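Local coordinates for protein putative citrate lyase, alfa subunit (Streptococcus mutans, PDB 2HJ0) that is a putative citrate lyase alpha subunit of the CitF family, an alpha/beta protein built round two large, mostly parallel beta sheets, at residues K47-I52 with V225-V231; H161-L167 with A200-V206; G168-S172 with I205-T209. One frame throughout, in Å; residues are numbered along the deposited sequence.

Contact 1 (K47-I52 with V225-V231); sequences KLLSSI and VDYIVVV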
loop_
_atom_site.group_PDB
_atom_site.type_symbol
_atom_site.label_atom_id
_atom_site.label_comp_id
_atom_site.label_asym_id
_atom_site.label_seq_id
_atom_site.Cartn_x
_atom_site.Cartn_y
_atom_site.Cartn_z
ATOM N N LYS A 47 -2.533 14.251 -15.815
ATOM C CA LYS A 47 -3.584 13.394 -15.266
ATOM C C LYS A 47 -4.804 14.179 -14.765
ATOM O O LYS A 47 -5.830 13.583 -14.452
ATOM C CB LYS A 47 -3.006 12.506 -14.147
ATOM C CG LYS A 47 -1.864 11.584 -14.620
ATOM C CD LYS A 47 -1.087 10.919 -13.468
ATOM C CE LYS A 47 -1.860 9.784 -12.812
ATOM N NZ LYS A 47 -1.132 9.192 -11.651
ATOM N N LEU A 48 -4.699 15.505 -14.713
ATOM C CA LEU A 48 -5.810 16.339 -14.255
ATOM C C LEU A 48 -6.769 16.590 -15.417
ATOM O O LEU A 48 -6.337 16.856 -16.537
ATOM C CB LEU A 48 -5.293 17.683 -13.715
ATOM C CG LEU A 48 -5.878 18.255 -12.403
ATOM C CD1 LEU A 48 -5.357 19.678 -12.199
ATOM C CD2 LEU A 48 -7.393 18.265 -12.421
ATOM N N LEU A 49 -8.069 16.489 -15.147
ATOM C CA LEU A 49 -9.106 16.704 -16.155
ATOM C C LEU A 49 -10.006 17.878 -15.768
ATOM O O LEU A 49 -9.956 18.361 -14.636
ATOM C CB LEU A 49 -9.941 15.437 -16.308
ATOM C CG LEU A 49 -9.516 14.432 -17.386
ATOM C CD1 LEU A 49 -8.005 14.327 -17.462
ATOM C CD2 LEU A 49 -10.150 13.074 -17.082
ATOM N N SER A 50 -10.845 18.328 -16.693
ATOM C CA SER A 50 -11.710 19.469 -16.408
ATOM C C SER A 50 -13.034 19.135 -15.742
ATOM O O SER A 50 -13.512 19.889 -14.894
ATOM C CB SER A 50 -12.010 20.232 -17.688
ATOM O OG SER A 50 -12.769 19.419 -18.551
ATOM N N SER A 51 -13.630 18.009 -16.115
ATOM C CA SER A 51 -14.925 17.652 -15.561
ATOM C C SER A 51 -15.140 16.157 -15.438
ATOM O O SER A 51 -14.338 15.365 -15.920
ATOM C CB SER A 51 -16.010 18.207 -16.469
ATOM O OG SER A 51 -15.923 17.586 -17.749
ATOM N N ILE A 52 -16.245 15.770 -14.809
ATOM C CA ILE A 52 -16.551 14.354 -14.679
ATOM C C ILE A 52 -16.784 13.820 -16.081
ATOM O O ILE A 52 -16.447 12.679 -16.370
ATOM C CB ILE A 52 -17.816 14.111 -13.820
ATOM C CG1 ILE A 52 -17.410 13.813 -12.374
ATOM C CG2 ILE A 52 -18.626 12.958 -14.368
ATOM C CD1 ILE A 52 -16.917 14.999 -11.630
ATOM N N VAL A 225 -3.729 5.970 -9.335
ATOM C CA VAL A 225 -4.689 6.887 -9.927
ATOM C C VAL A 225 -4.434 7.189 -11.397
ATOM O O VAL A 225 -3.294 7.314 -11.817
ATOM C CB VAL A 225 -4.701 8.198 -9.106
ATOM C CG1 VAL A 225 -5.728 9.159 -9.644
ATOM C CG2 VAL A 225 -4.972 7.868 -7.637
ATOM N N ASP A 226 -5.494 7.304 -12.189
ATOM C CA ASP A 226 -5.314 7.599 -13.597
ATOM C C ASP A 226 -5.663 9.040 -13.910
ATOM O O ASP A 226 -4.942 9.719 -14.639
ATOM C CB ASP A 226 -6.162 6.649 -14.460
ATOM C CG ASP A 226 -5.700 5.205 -14.357
ATOM O OD1 ASP A 226 -4.679 4.847 -14.989
ATOM O OD2 ASP A 226 -6.351 4.430 -13.622
ATOM N N TYR A 227 -6.762 9.513 -13.340
ATOM C CA TYR A 227 -7.212 10.874 -13.604
ATOM C C TYR A 227 -7.725 11.570 -12.352
ATOM O O TYR A 227 -8.228 10.928 -11.421
ATOM C CB TYR A 227 -8.319 10.847 -14.662
ATOM C CG TYR A 227 -7.870 10.340 -16.012
ATOM C CD1 TYR A 227 -6.970 11.069 -16.780
ATOM C CD2 TYR A 227 -8.359 9.143 -16.536
ATOM C CE1 TYR A 227 -6.566 10.624 -18.046
ATOM C CE2 TYR A 227 -7.957 8.685 -17.811
ATOM C CZ TYR A 227 -7.060 9.442 -18.556
ATOM O OH TYR A 227 -6.666 9.039 -19.808
ATOM N N ILE A 228 -7.577 12.888 -12.335
ATOM C CA ILE A 228 -8.040 13.682 -11.219
ATOM C C ILE A 228 -8.945 14.772 -11.752
ATOM O O ILE A 228 -8.609 15.452 -12.719
ATOM C CB ILE A 228 -6.894 14.351 -10.458
ATOM C CG1 ILE A 228 -5.947 13.297 -9.891
ATOM C CG2 ILE A 228 -7.458 15.186 -9.335
ATOM C CD1 ILE A 228 -4.963 12.743 -10.892
ATOM N N VAL A 229 -10.108 14.918 -11.137
ATOM C CA VAL A 229 -11.039 15.940 -11.557
ATOM C C VAL A 229 -11.426 16.759 -10.347
ATOM O O VAL A 229 -11.742 16.217 -9.288
ATOM C CB VAL A 229 -12.299 15.327 -12.190
ATOM C CG1 VAL A 229 -12.858 14.269 -11.274
ATOM C CG2 VAL A 229 -13.337 16.407 -12.440
ATOM N N VAL A 230 -11.395 18.071 -10.507
ATOM C CA VAL A 230 -11.748 18.972 -9.429
ATOM C C VAL A 230 -13.171 19.482 -9.594
ATOM O O VAL A 230 -13.565 19.847 -10.690
ATOM C CB VAL A 230 -10.801 20.173 -9.415
ATOM C CG1 VAL A 230 -11.291 21.192 -8.410
ATOM C CG2 VAL A 230 -9.387 19.722 -9.067
ATOM N N VAL A 231 -13.937 19.507 -8.510
ATOM C CA VAL A 231 -15.313 20.008 -8.563
ATOM C C VAL A 231 -15.566 20.974 -7.405
ATOM O O VAL A 231 -14.769 21.048 -6.469
ATOM C CB VAL A 231 -16.344 18.865 -8.487
ATOM C CG1 VAL A 231 -16.278 18.035 -9.753
ATOM C CG2 VAL A 231 -16.078 17.998 -7.258
#
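The backbone hydrogen bonds of this contact add a short parallel edge strand to the sheet. I228 bonds through both its polar backbone atoms: its N donates to K47 O (2.8 Å) and its O accepts L49 N (2.7 Å). L48 thus lies in register with I228, their CA atoms 4.6 Å apart. CA-H...O contacts, Y227 CA to K47 O (3.2 Å) and L48 CA to I228 O (3.3 Å), supplement these bonds.

Apolar packing occurs on both faces. On the face of L48 and I228, L48 CD2 lies 4.4 Å from I228 CG2 and 4.2 Å from V230 CG2. On the face of L49 and V229, L49 CD1 reaches Y227 CD1 at 3.5 Å. Beyond the strand, where S51 N-caps helix 52-58, I52 CD1 packs against V229 CG2 (3.9 Å) and V231 CG1 (3.6 Å).

Charged groups gather at the start of the pair. The K47 side chain makes a weak hydrogen bond from NZ to V225 O (2.9 Å), but NZ also bonds Y175 O and, on the second subunit, K360 O, and K47 forms a cation-pi contact with Y175. D226 OD2 accepts V203 N and forms a salt bridge with K360 of the second subunit.

Backbone pairing and aliphatic packing thus complete the sheet edge, while K47 and D226 link it to the dimer partner.

Contact 2 (H161-L167 with A200-V206); sequences HIDVAFL and ADQVVIV
Segments H161-L167 and A200-V206 run parallel as adjacent extended chains (phi -96° to -138°, psi 102° to 135° in 164-167 and 202-206), strands 164-169 and 202-207 being the two ends of a beta-alpha-beta crossover through helix 191-199. The axes of these short parts approach to 4.6 Å and cross at -15°. Register pairs V164 with Q202, A165 with V203, F166 with V204 and L167 with I205, at CA-CA distances of 4.6 to 4.8 Å.

L167, with the most buried surface, closes the C-terminal half: its N donates to V204 O (2.9 Å) and its O accepts V206 N (2.7 Å). Its mt side chain sends CD1 to 4.2 Å from V203 CG1, on the face that also carries A165, whose CB lies 3.8 Å from A200 CB.

V204 is bonded through both backbone polar atoms, N to A165 O (2.7 Å) and O from L167 N. Its t rotamer puts CG2 4.2 Å from V164 CG1, and its CB lies 3.8 Å from F166 CD1, on the opposite face from L167.

D201 begins the pairing. Its N donates to I162 O (3.0 Å), followed by Q202 N to D163 O (3.0 Å) and A165 N to Q202 O (2.8 Å). With psi near -50°, D201 and D163 both kink before the strands. The CA-to-CB bond of D201 points toward segment 161-167, and its m rotamer places OD1 3.0 Å from H161 CE1, at the ring edge; OD1 accepts Q37 N.

Helix 191-199 covers L167 and V203 through A197, strand 66-69 flanks segment 161-167, and strand 227-230 flanks segment 200-206.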
loop_
_atom_site.group_PDB
_atom_site.type_symbol
_atom_site.label_atom_id
_atom_site.label_comp_id
_atom_site.label_asym_id
_atom_site.label_seq_id
_atom_site.Cartn_x
_atom_site.Cartn_y
_atom_site.Cartn_z
ATOM N N HIS A 161 -14.573 -7.660 -11.109
ATOM C CA HIS A 161 -13.479 -6.798 -11.560
ATOM C C HIS A 161 -13.942 -5.389 -11.914
ATOM O O HIS A 161 -14.799 -5.200 -12.782
ATOM C CB HIS A 161 -12.800 -7.456 -12.760
ATOM C CG HIS A 161 -11.374 -7.056 -12.950
ATOM N ND1 HIS A 161 -11.001 -5.938 -13.660
ATOM C CD2 HIS A 161 -10.224 -7.627 -12.513
ATOM C CE1 HIS A 161 -9.683 -5.834 -13.653
ATOM N NE2 HIS A 161 -9.188 -6.848 -12.965
ATOM N N ILE A 162 -13.353 -4.397 -11.258
ATOM C CA ILE A 162 -13.741 -3.019 -11.491
ATOM C C ILE A 162 -13.066 -2.394 -12.695
ATOM O O ILE A 162 -11.842 -2.360 -12.783
ATOM C CB ILE A 162 -13.447 -2.159 -10.254
ATOM C CG1 ILE A 162 -14.077 -2.803 -9.020
ATOM C CG2 ILE A 162 -14.017 -0.758 -10.440
ATOM C CD1 ILE A 162 -13.685 -2.126 -7.710
ATOM N N ASP A 163 -13.868 -1.898 -13.628
ATOM C CA ASP A 163 -13.316 -1.263 -14.819
ATOM C C ASP A 163 -12.851 0.139 -14.482
ATOM O O ASP A 163 -11.725 0.530 -14.785
ATOM C CB ASP A 163 -14.358 -1.193 -15.931
ATOM C CG ASP A 163 -14.613 -2.533 -16.566
ATOM O OD1 ASP A 163 -13.661 -3.091 -17.169
ATOM O OD2 ASP A 163 -15.759 -3.034 -16.459
ATOM N N VAL A 164 -13.728 0.906 -13.853
ATOM C CA VAL A 164 -13.384 2.262 -13.488
ATOM C C VAL A 164 -13.899 2.557 -12.100
ATOM O O VAL A 164 -15.070 2.326 -11.793
ATOM C CB VAL A 164 -14.007 3.287 -14.446
ATOM C CG1 VAL A 164 -13.582 4.694 -14.051
ATOM C CG2 VAL A 164 -13.594 2.989 -15.860
ATOM N N ALA A 165 -13.019 3.073 -11.255
ATOM C CA ALA A 165 -13.415 3.424 -9.905
ATOM C C ALA A 165 -13.427 4.934 -9.772
ATOM O O ALA A 165 -12.407 5.593 -9.979
ATOM C CB ALA A 165 -12.464 2.820 -8.904
ATOM N N PHE A 166 -14.592 5.481 -9.445
ATOM C CA PHE A 166 -14.723 6.912 -9.243
ATOM C C PHE A 166 -14.688 7.127 -7.744
ATOM O O PHE A 166 -15.683 6.880 -7.074
ATOM C CB PHE A 166 -16.039 7.383 -9.820
ATOM C CG PHE A 166 -16.130 7.201 -11.297
ATOM C CD1 PHE A 166 -15.557 8.123 -12.158
ATOM C CD2 PHE A 166 -16.785 6.098 -11.832
ATOM C CE1 PHE A 166 -15.641 7.944 -13.531
ATOM C CE2 PHE A 166 -16.870 5.914 -13.204
ATOM C CZ PHE A 166 -16.303 6.831 -14.055
ATOM N N LEU A 167 -13.541 7.569 -7.228
ATOM C CA LEU A 167 -13.368 7.778 -5.788
ATOM C C LEU A 167 -13.331 9.242 -5.333
ATOM O O LEU A 167 -12.606 10.053 -5.899
ATOM C CB LEU A 167 -12.081 7.090 -5.313
ATOM C CG LEU A 167 -11.851 5.649 -5.765
ATOM C CD1 LEU A 167 -10.534 5.124 -5.194
ATOM C CD2 LEU A 167 -13.025 4.783 -5.308
ATOM N N ALA A 200 -8.765 -1.867 -9.095
ATOM C CA ALA A 200 -9.479 -1.380 -10.267
ATOM C C ALA A 200 -8.520 -1.138 -11.429
ATOM O O ALA A 200 -7.338 -0.835 -11.224
ATOM C CB ALA A 200 -10.228 -0.083 -9.925
ATOM N N ASP A 201 -9.026 -1.283 -12.652
ATOM C CA ASP A 201 -8.194 -1.055 -13.825
ATOM C C ASP A 201 -7.871 0.426 -13.972
ATOM O O ASP A 201 -6.712 0.813 -14.101
ATOM C CB ASP A 201 -8.884 -1.569 -15.084
ATOM C CG ASP A 201 -8.718 -3.059 -15.256
ATOM O OD1 ASP A 201 -7.836 -3.644 -14.585
ATOM O OD2 ASP A 201 -9.459 -3.652 -16.071
ATOM N N GLN A 202 -8.913 1.242 -13.959
ATOM C CA GLN A 202 -8.746 2.670 -14.051
ATOM C C GLN A 202 -9.384 3.332 -12.832
ATOM O O GLN A 202 -10.499 2.979 -12.418
ATOM C CB GLN A 202 -9.362 3.193 -15.343
ATOM C CG GLN A 202 -8.387 3.181 -16.477
ATOM C CD GLN A 202 -8.873 3.967 -17.638
ATOM O OE1 GLN A 202 -9.869 3.618 -18.259
ATOM N NE2 GLN A 202 -8.178 5.049 -17.950
ATOM N N VAL A 203 -8.651 4.281 -12.255
ATOM C CA VAL A 203 -9.101 5.009 -11.077
ATOM C C VAL A 203 -9.197 6.502 -11.358
ATOM O O VAL A 203 -8.249 7.119 -11.844
ATOM C CB VAL A 203 -8.125 4.771 -9.876
ATOM C CG1 VAL A 203 -8.419 5.739 -8.735
ATOM C CG2 VAL A 203 -8.248 3.325 -9.388
ATOM N N VAL A 204 -10.358 7.071 -11.057
ATOM C CA VAL A 204 -10.606 8.498 -11.238
ATOM C C VAL A 204 -10.929 9.076 -9.865
ATOM O O VAL A 204 -11.984 8.767 -9.317
ATOM C CB VAL A 204 -11.829 8.744 -12.148
ATOM C CG1 VAL A 204 -12.217 10.214 -12.117
ATOM C CG2 VAL A 204 -11.520 8.334 -13.554
ATOM N N ILE A 205 -10.043 9.882 -9.284
ATOM C CA ILE A 205 -10.383 10.452 -7.986
ATOM C C ILE A 205 -10.966 11.848 -8.233
ATOM O O ILE A 205 -10.437 12.616 -9.043
ATOM C CB ILE A 205 -9.151 10.537 -6.977
ATOM C CG1 ILE A 205 -8.258 11.716 -7.319
ATOM C CG2 ILE A 205 -8.338 9.250 -6.959
ATOM C CD1 ILE A 205 -8.568 12.885 -6.469
ATOM N N VAL A 206 -12.078 12.150 -7.563
ATOM C CA VAL A 206 -12.768 13.437 -7.694
ATOM C C VAL A 206 -12.532 14.207 -6.401
ATOM O O VAL A 206 -13.052 13.843 -5.335
ATOM C CB VAL A 206 -14.295 13.232 -7.875
ATOM C CG1 VAL A 206 -14.975 14.556 -8.231
ATOM C CG2 VAL A 206 -14.542 12.176 -8.920
#

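Contact 3 (G168-S172 with I205-T209); sequences GAPSS and IVTDT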
loop_
_atom_site.group_PDB
_atom_site.type_symbol
_atom_site.label_atom_id
_atom_site.label_comp_id
_atom_site.label_asym_id
_atom_site.label_seq_id
_atom_site.Cartn_x
_atom_site.Cartn_y
_atom_site.Cartn_z
ATOM N N GLY A 168 -14.097 9.576 -4.297
ATOM C CA GLY A 168 -14.071 10.941 -3.806
ATOM C C GLY A 168 -12.953 11.104 -2.788
ATOM O O GLY A 168 -12.768 10.231 -1.953
ATOM N N ALA A 169 -12.190 12.191 -2.868
ATOM C CA ALA A 169 -11.108 12.434 -1.917
ATOM C C ALA A 169 -11.124 13.897 -1.514
ATOM O O ALA A 169 -11.051 14.800 -2.364
ATOM C CB ALA A 169 -9.777 12.087 -2.527
ATOM N N PRO A 170 -11.240 14.163 -0.207
ATOM C CA PRO A 170 -11.260 15.547 0.264
ATOM C C PRO A 170 -10.021 16.365 -0.101
ATOM O O PRO A 170 -10.016 17.589 0.046
ATOM C CB PRO A 170 -11.467 15.404 1.774
ATOM C CG PRO A 170 -10.943 14.051 2.081
ATOM C CD PRO A 170 -11.444 13.227 0.909
ATOM N N SER A 171 -8.966 15.693 -0.553
ATOM C CA SER A 171 -7.741 16.380 -0.980
ATOM C C SER A 171 -6.939 15.489 -1.926
ATOM O O SER A 171 -6.975 14.264 -1.819
ATOM C CB SER A 171 -6.873 16.798 0.225
ATOM O OG SER A 171 -6.427 15.700 0.998
ATOM N N SER A 172 -6.222 16.113 -2.854
ATOM C CA SER A 172 -5.423 15.377 -3.823
ATOM C C SER A 172 -4.564 16.328 -4.654
ATOM O O SER A 172 -4.951 17.475 -4.871
ATOM C CB SER A 172 -6.353 14.597 -4.748
ATOM O OG SER A 172 -5.652 14.079 -5.865
ATOM N N ILE A 205 -10.043 9.882 -9.284
ATOM C CA ILE A 205 -10.383 10.452 -7.986
ATOM C C ILE A 205 -10.966 11.848 -8.233
ATOM O O ILE A 205 -10.437 12.616 -9.043
ATOM C CB ILE A 205 -9.151 10.537 -6.977
ATOM C CG1 ILE A 205 -8.258 11.716 -7.319
ATOM C CG2 ILE A 205 -8.338 9.250 -6.959
ATOM C CD1 ILE A 205 -8.568 12.885 -6.469
ATOM N N VAL A 206 -12.078 12.150 -7.563
ATOM C CA VAL A 206 -12.768 13.437 -7.694
ATOM C C VAL A 206 -12.532 14.207 -6.401
ATOM O O VAL A 206 -13.052 13.843 -5.335
ATOM C CB VAL A 206 -14.295 13.232 -7.875
ATOM C CG1 VAL A 206 -14.975 14.556 -8.231
ATOM C CG2 VAL A 206 -14.542 12.176 -8.920
ATOM N N THR A 207 -11.741 15.265 -6.487
ATOM C CA THR A 207 -11.449 16.023 -5.291
ATOM C C THR A 207 -12.199 17.319 -5.207
ATOM O O THR A 207 -12.668 17.881 -6.204
ATOM C CB THR A 207 -9.950 16.337 -5.141
ATOM O OG1 THR A 207 -9.692 16.831 -3.815
ATOM C CG2 THR A 207 -9.526 17.366 -6.160
ATOM N N ASP A 208 -12.272 17.804 -3.985
ATOM C CA ASP A 208 -12.976 19.020 -3.680
ATOM C C ASP A 208 -11.980 20.139 -3.495
ATOM O O ASP A 208 -12.322 21.317 -3.607
ATOM C CB ASP A 208 -13.758 18.804 -2.395
ATOM C CG ASP A 208 -14.992 19.600 -2.357
ATOM O OD1 ASP A 208 -15.853 19.301 -1.490
ATOM O OD2 ASP A 208 -15.083 20.527 -3.207
ATOM N N THR A 209 -10.744 19.761 -3.186
ATOM C CA THR A 209 -9.696 20.740 -2.968
ATOM C C THR A 209 -8.399 20.220 -3.538
ATOM O O THR A 209 -7.958 19.131 -3.182
ATOM C CB THR A 209 -9.536 21.056 -1.461
ATOM O OG1 THR A 209 -8.720 20.062 -0.838
ATOM C CG2 THR A 209 -10.922 21.064 -0.772
#
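Both segments leave the sheet side by side, still parallel. G168 pairs with V206 at a CA-CA distance of 4.8 Å, and A169 N donates to V206 O (3.1 Å), with G168 CA giving a CA-H...O contact to the same oxygen (3.4 Å). The chains then diverge slightly: P170 and D208 have CA atoms 5.5 Å apart, and both adopt compact backbone angles (psi -13° and -22°) where the extended course breaks. Beyond them the chains meet again at T209 O, which lies 3.5 Å from S171 CA and takes a weak hydrogen bond of 3.5 Å from S172 N.

Side-chain hydroxyls share in the joining. T209 OG1 donates to P170 O (2.9 Å). T207 OG1 sits between two carbonyls, 2.8 Å from A169 O and 2.9 Å from T209 O, either of which could take its single proton. Apolar packing is slight, I205 CD1 to A169 CB (4.2 Å); the same methyl also lies 3.2 Å from the S172 hydroxyl OG. D208 turns its carboxylate elsewhere, OD1 bonding T185 OG1 and I234 N. S171 and S172 continue into the small antiparallel pair with strand 178-179.

At the C-terminal ends of two parallel strands, regular peptide pairing thus gives way to a side-chain bond, T209 OG1 to P170 O, which fastens the turns following the sheet to one another, with the T207 hydroxyl lodged between carbonyls of both segments.

Overall arrangement
From the N terminus, segment 47-52 comes first and waits for 225-231, so contact 1 closes the longest loop, 172 residues, and brings an early edge strand onto the sheet. Contacts 2 and 3 both nest inside that loop. Each closes its own 32-residue loop, running in step because the chain enters through 161-172 and returns through 200-209; they share I205 and V206 and follow one pair of strands, 164-169 and 202-207, from start to end. Strand 227-230 then binds the other side of 202-207, through Y227 O to I205 N and V229 O to T207 N. The three contacts thereby join four neighbouring strands at one end of the ten-stranded mixed sheet.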